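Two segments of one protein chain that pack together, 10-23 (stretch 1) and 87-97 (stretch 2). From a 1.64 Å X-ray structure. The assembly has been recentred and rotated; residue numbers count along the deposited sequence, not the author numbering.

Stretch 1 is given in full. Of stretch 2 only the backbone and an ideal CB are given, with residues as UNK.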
# COMPACT_ATOMS: atom_id res chain seq x y z
N LYS B 10 -16.31 3.04 4.34
CA LYS B 10 -17.56 2.36 4.06
C LYS B 10 -18.39 2.45 5.30
O LYS B 10 -17.94 2.30 6.43
CB LYS B 10 -17.29 0.89 3.75
CG LYS B 10 -18.48 0.15 3.41
CD LYS B 10 -18.11 -1.32 3.37
CE LYS B 10 -19.34 -2.05 2.71
NZ LYS B 10 -19.01 -3.48 2.82
N GLU B 11 -19.68 2.66 5.08
CA GLU B 11 -20.59 2.61 6.21
C GLU B 11 -21.43 1.36 6.09
O GLU B 11 -22.13 1.07 5.07
CB GLU B 11 -21.47 3.85 6.18
CG GLU B 11 -22.52 3.69 7.34
CD GLU B 11 -23.39 4.91 7.47
OE1 GLU B 11 -23.12 6.00 6.91
OE2 GLU B 11 -24.30 4.80 8.38
N GLU B 12 -21.21 0.45 7.00
CA GLU B 12 -21.98 -0.82 7.07
C GLU B 12 -23.11 -0.56 8.06
O GLU B 12 -23.24 0.55 8.61
CB GLU B 12 -21.15 -1.95 7.51
CG GLU B 12 -20.12 -2.31 6.43
CD GLU B 12 -19.17 -3.43 6.78
OE1 GLU B 12 -18.56 -3.99 5.81
OE2 GLU B 12 -19.04 -3.74 8.01
N VAL B 13 -23.95 -1.60 8.24
CA VAL B 13 -25.14 -1.41 9.07
C VAL B 13 -24.73 -1.19 10.52
O VAL B 13 -25.22 -0.24 11.15
CB VAL B 13 -26.14 -2.62 8.96
CG1 VAL B 13 -27.32 -2.37 9.97
CG2 VAL B 13 -26.70 -2.65 7.56
N ASN B 14 -23.75 -1.92 10.98
CA ASN B 14 -23.29 -1.76 12.38
C ASN B 14 -21.96 -1.03 12.58
O ASN B 14 -21.53 -0.83 13.73
CB ASN B 14 -23.01 -3.16 12.96
CG ASN B 14 -24.24 -3.99 13.03
OD1 ASN B 14 -24.21 -5.20 12.68
ND2 ASN B 14 -25.35 -3.34 13.39
N HIS B 15 -21.27 -0.68 11.49
CA HIS B 15 -19.88 -0.23 11.65
C HIS B 15 -19.55 0.66 10.47
O HIS B 15 -20.22 0.61 9.40
CB HIS B 15 -18.87 -1.35 11.47
CG HIS B 15 -18.94 -2.41 12.48
ND1 HIS B 15 -18.15 -2.42 13.63
CD2 HIS B 15 -19.66 -3.56 12.50
CE1 HIS B 15 -18.42 -3.50 14.33
NE2 HIS B 15 -19.33 -4.21 13.67
N PHE B 16 -18.62 1.55 10.74
CA PHE B 16 -17.91 2.15 9.58
C PHE B 16 -16.60 1.33 9.42
O PHE B 16 -16.09 0.75 10.41
CB PHE B 16 -17.55 3.48 9.93
CG PHE B 16 -18.74 4.36 10.02
CD1 PHE B 16 -19.43 4.48 11.23
CD2 PHE B 16 -19.23 4.99 8.86
CE1 PHE B 16 -20.56 5.29 11.33
CE2 PHE B 16 -20.38 5.85 8.92
CZ PHE B 16 -21.07 5.99 10.18
N VAL B 17 -16.06 1.30 8.20
CA VAL B 17 -14.83 0.58 8.05
C VAL B 17 -13.95 1.55 7.22
O VAL B 17 -14.41 2.12 6.21
CB VAL B 17 -14.93 -0.67 7.28
CG1 VAL B 17 -13.58 -1.38 7.18
CG2 VAL B 17 -16.02 -1.71 7.90
N LEU B 18 -12.73 1.78 7.70
CA LEU B 18 -11.81 2.57 6.90
C LEU B 18 -10.72 1.66 6.47
O LEU B 18 -10.20 0.85 7.26
CB LEU B 18 -11.29 3.67 7.72
CG LEU B 18 -10.35 4.64 7.01
CD1 LEU B 18 -10.49 6.12 7.68
CD2 LEU B 18 -8.85 4.05 7.06
N TYR B 19 -10.37 1.73 5.19
CA TYR B 19 -9.30 0.86 4.70
C TYR B 19 -8.24 1.81 4.21
O TYR B 19 -8.53 2.75 3.48
CB TYR B 19 -9.77 0.09 3.47
CG TYR B 19 -10.99 -0.75 3.70
CD1 TYR B 19 -10.86 -2.05 4.13
CD2 TYR B 19 -12.25 -0.21 3.46
CE1 TYR B 19 -12.03 -2.85 4.33
CE2 TYR B 19 -13.35 -0.96 3.63
CZ TYR B 19 -13.21 -2.27 4.04
OH TYR B 19 -14.42 -2.95 4.27
N ALA B 20 -7.01 1.67 4.74
CA ALA B 20 -6.00 2.62 4.37
C ALA B 20 -4.86 1.87 3.73
O ALA B 20 -4.37 0.87 4.25
CB ALA B 20 -5.52 3.33 5.63
N ASP B 21 -4.39 2.39 2.66
CA ASP B 21 -3.24 1.76 2.03
C ASP B 21 -2.02 2.41 2.67
O ASP B 21 -1.61 3.55 2.37
CB ASP B 21 -3.28 2.13 0.57
CG ASP B 21 -4.12 1.14 -0.24
OD1 ASP B 21 -4.66 0.22 0.36
OD2 ASP B 21 -4.27 1.44 -1.44
N LEU B 22 -1.40 1.58 3.51
CA LEU B 22 -0.21 2.04 4.25
C LEU B 22 0.89 1.05 4.03
O LEU B 22 1.41 0.48 4.98
CB LEU B 22 -0.60 2.16 5.75
CG LEU B 22 -1.55 3.44 5.91
CD1 LEU B 22 -2.12 3.22 7.32
CD2 LEU B 22 -0.76 4.66 5.73
N PRO B 23 1.31 0.90 2.78
CA PRO B 23 2.35 -0.12 2.55
C PRO B 23 3.66 0.30 3.20
O PRO B 23 3.97 1.44 3.42
CB PRO B 23 2.48 -0.11 1.05
CG PRO B 23 2.13 1.34 0.55
CD PRO B 23 0.91 1.59 1.53
N UNK B 87 -0.90 -7.01 4.58
CA UNK B 87 -0.35 -6.61 3.29
C UNK B 87 -0.40 -5.11 3.13
O UNK B 87 -0.67 -4.68 2.02
CB UNK B 87 -1.11 -7.29 2.14
N UNK B 88 -0.12 -4.35 4.19
CA UNK B 88 0.01 -2.90 3.98
C UNK B 88 -1.32 -2.21 4.05
O UNK B 88 -1.31 -1.03 3.82
CB UNK B 88 0.67 -2.60 2.63
N UNK B 89 -2.43 -2.93 4.20
CA UNK B 89 -3.69 -2.22 4.29
C UNK B 89 -4.08 -2.28 5.71
O UNK B 89 -4.04 -3.34 6.40
CB UNK B 89 -4.77 -2.80 3.38
N UNK B 90 -4.46 -1.15 6.21
CA UNK B 90 -4.96 -1.16 7.63
C UNK B 90 -6.44 -1.03 7.55
O UNK B 90 -6.93 -0.16 6.82
CB UNK B 90 -4.36 -0.04 8.49
N UNK B 91 -7.15 -1.89 8.26
CA UNK B 91 -8.61 -1.81 8.20
C UNK B 91 -9.03 -1.42 9.56
O UNK B 91 -8.66 -2.08 10.58
CB UNK B 91 -9.27 -3.11 7.75
N UNK B 92 -9.72 -0.31 9.64
CA UNK B 92 -10.13 0.22 10.93
C UNK B 92 -11.62 0.04 10.98
O UNK B 92 -12.33 0.46 10.05
CB UNK B 92 -9.72 1.68 11.13
N UNK B 93 -12.12 -0.55 12.10
CA UNK B 93 -13.57 -0.74 12.17
C UNK B 93 -14.05 0.10 13.29
O UNK B 93 -13.47 0.14 14.37
CB UNK B 93 -13.97 -2.20 12.36
N UNK B 94 -15.13 0.84 13.05
CA UNK B 94 -15.59 1.79 14.00
C UNK B 94 -17.08 1.45 14.18
O UNK B 94 -17.88 1.60 13.31
CB UNK B 94 -15.34 3.23 13.55
N UNK B 95 -17.42 0.95 15.36
CA UNK B 95 -18.82 0.53 15.49
C UNK B 95 -19.69 1.70 15.60
O UNK B 95 -19.28 2.80 15.95
CB UNK B 95 -19.03 -0.38 16.70
N UNK B 96 -21.00 1.48 15.29
CA UNK B 96 -21.93 2.55 15.49
C UNK B 96 -22.55 2.45 16.90
O UNK B 96 -22.59 1.37 17.42
CB UNK B 96 -23.01 2.52 14.41
N UNK B 97 -22.91 3.59 17.36
CA UNK B 97 -23.60 3.81 18.70
C UNK B 97 -24.95 3.21 18.49
O UNK B 97 -25.63 3.41 17.44
CB UNK B 97 -23.70 5.28 19.13

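Strand 89-95 runs antiparallel to strand 15-21, and, as in any extended strand, its side chains alternate between the face carrying His15, Val17, Tyr19 and Asp21 and the face carrying Phe16, Leu18 and Ala20.

At position 87 the CB points away and finds nothing of stretch 1 within 5.5 Å; many residues would fit. It is Asn87.

Position 88 has phi/psi of 85/-4°, where a CB would jam against the preceding carbonyl, and an ideal CB would lie 3.0 Å from Pro23 CA. Glycine is called for, and Gly88 is found; its O accepts a hydrogen bond from Leu22 N (2.6 Å).

Position 89 lies beside Tyr19 and Asp21. A small or branched apolar residue, or a polar one addressing the carboxylate, could serve. Val89 places CG1 4.4 Å from Tyr19 CB and CG2 3.5 Å from Asp21 OD1.

Position 90 turns to the opposite face, its ideal CB 4.1 Å from Leu22 CD1 and near the small Ala20, favouring an aliphatic chain. Leu90 packs its CB 4.0 Å from Leu22 CD1, while its N and O pair with Ala20 O and N (each 2.8 Å).

Position 91 sits over Tyr19 and Val17, whose apolar surface suits a chain with a methylene stem, whether aliphatic or polar-ended. Glu91 lays CG 3.5 Å from Val17 CG1, and its carboxylate is left free to meet the side chain of position 93.

Position 92 faces Leu18, so valine, leucine or isoleucine would suit. In Ile92, CD1 meets Leu18 CD2 at 3.9 Å.

Position 93 lies between His15 and Val17, with the Glu12 carboxylate farther along: a long basic chain could reach it. Arg93 does so, NH2 making a weak hydrogen bond within a salt bridge to Glu12 OE2 (3.4 Å). Arg93 NE donates to Glu91 OE1 (2.9 Å), part of a salt bridge. Val17 CG2 covers one guanidinium face, 3.5 Å from NH1.

Position 94 pairs with Phe16, inviting an apolar side chain. Ile94 brings CD1 3.9 Å from Phe16 CB, and its backbone O accepts from Phe16 N (2.7 Å).

Position 95 has phi of -74° and its ideal CB near His15; its N need not donate to stretch 1, so proline is among several possibilities. Pro95 sets CA 3.5 Å from Asn14 O.

Position 96 points toward loop 12-14, whose carbonyls lie nearby, with the Glu11 carboxylate just before the loop, so a long cation fits best. Lys96 extends past Phe16, with CG 3.7 Å from Phe16 CE1; NZ forms a salt bridge with Glu11 OE2 (2.6 Å) and a hydrogen bond to Glu12 O (2.9 Å).

Position 97 points away, with nothing of stretch 1 within 5.5 Å of its ideal CB, so this contact sets no preference; it is Arg97.

Stretch 2 (87-97) NGVLEIRIPKR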
# COMPACT_ATOMS: atom_id res chain seq x y z
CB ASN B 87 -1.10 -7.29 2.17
CG ASN B 87 -0.79 -8.77 2.11
OD1 ASN B 87 0.32 -9.17 2.37
ND2 ASN B 87 -1.85 -9.57 1.88
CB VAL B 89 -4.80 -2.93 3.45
CG1 VAL B 89 -6.15 -2.32 3.79
CG2 VAL B 89 -4.44 -2.82 1.99
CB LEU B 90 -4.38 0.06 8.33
CG LEU B 90 -4.84 0.12 9.84
CD1 LEU B 90 -4.18 -0.98 10.58
CD2 LEU B 90 -4.40 1.43 10.44
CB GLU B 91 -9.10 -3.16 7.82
CG GLU B 91 -10.69 -3.17 7.90
CD GLU B 91 -11.25 -4.49 7.42
OE1 GLU B 91 -12.34 -4.84 7.92
OE2 GLU B 91 -10.60 -5.16 6.65
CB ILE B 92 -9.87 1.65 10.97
CG1 ILE B 92 -8.30 1.85 10.90
CG2 ILE B 92 -10.31 2.21 12.34
CD1 ILE B 92 -7.91 3.30 10.80
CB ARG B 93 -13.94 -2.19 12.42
CG ARG B 93 -13.50 -3.07 11.29
CD ARG B 93 -14.15 -4.44 11.35
NE ARG B 93 -14.40 -4.79 9.97
CZ ARG B 93 -15.61 -4.93 9.45
NH1 ARG B 93 -15.73 -5.23 8.16
NH2 ARG B 93 -16.69 -4.80 10.22
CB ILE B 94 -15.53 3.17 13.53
CG1 ILE B 94 -14.06 3.57 13.13
CG2 ILE B 94 -15.95 4.18 14.62
CD1 ILE B 94 -13.95 3.42 11.55
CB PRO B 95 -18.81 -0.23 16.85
CG PRO B 95 -17.65 0.27 17.59
CD PRO B 95 -16.57 0.69 16.55
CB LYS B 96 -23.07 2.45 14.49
CG LYS B 96 -22.59 2.79 13.10
CD LYS B 96 -23.75 2.44 12.17
CE LYS B 96 -23.42 2.94 10.79
NZ LYS B 96 -24.59 2.75 9.88
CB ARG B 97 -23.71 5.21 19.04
CG ARG B 97 -22.30 5.93 19.23
CD ARG B 97 -22.39 7.26 19.65
NE ARG B 97 -20.99 7.56 19.95
CZ ARG B 97 -20.36 7.39 21.14
NH1 ARG B 97 -19.03 7.70 21.21
NH2 ARG B 97 -21.00 7.01 22.29
O HOH W 1 -22.59 -1.60 16.17
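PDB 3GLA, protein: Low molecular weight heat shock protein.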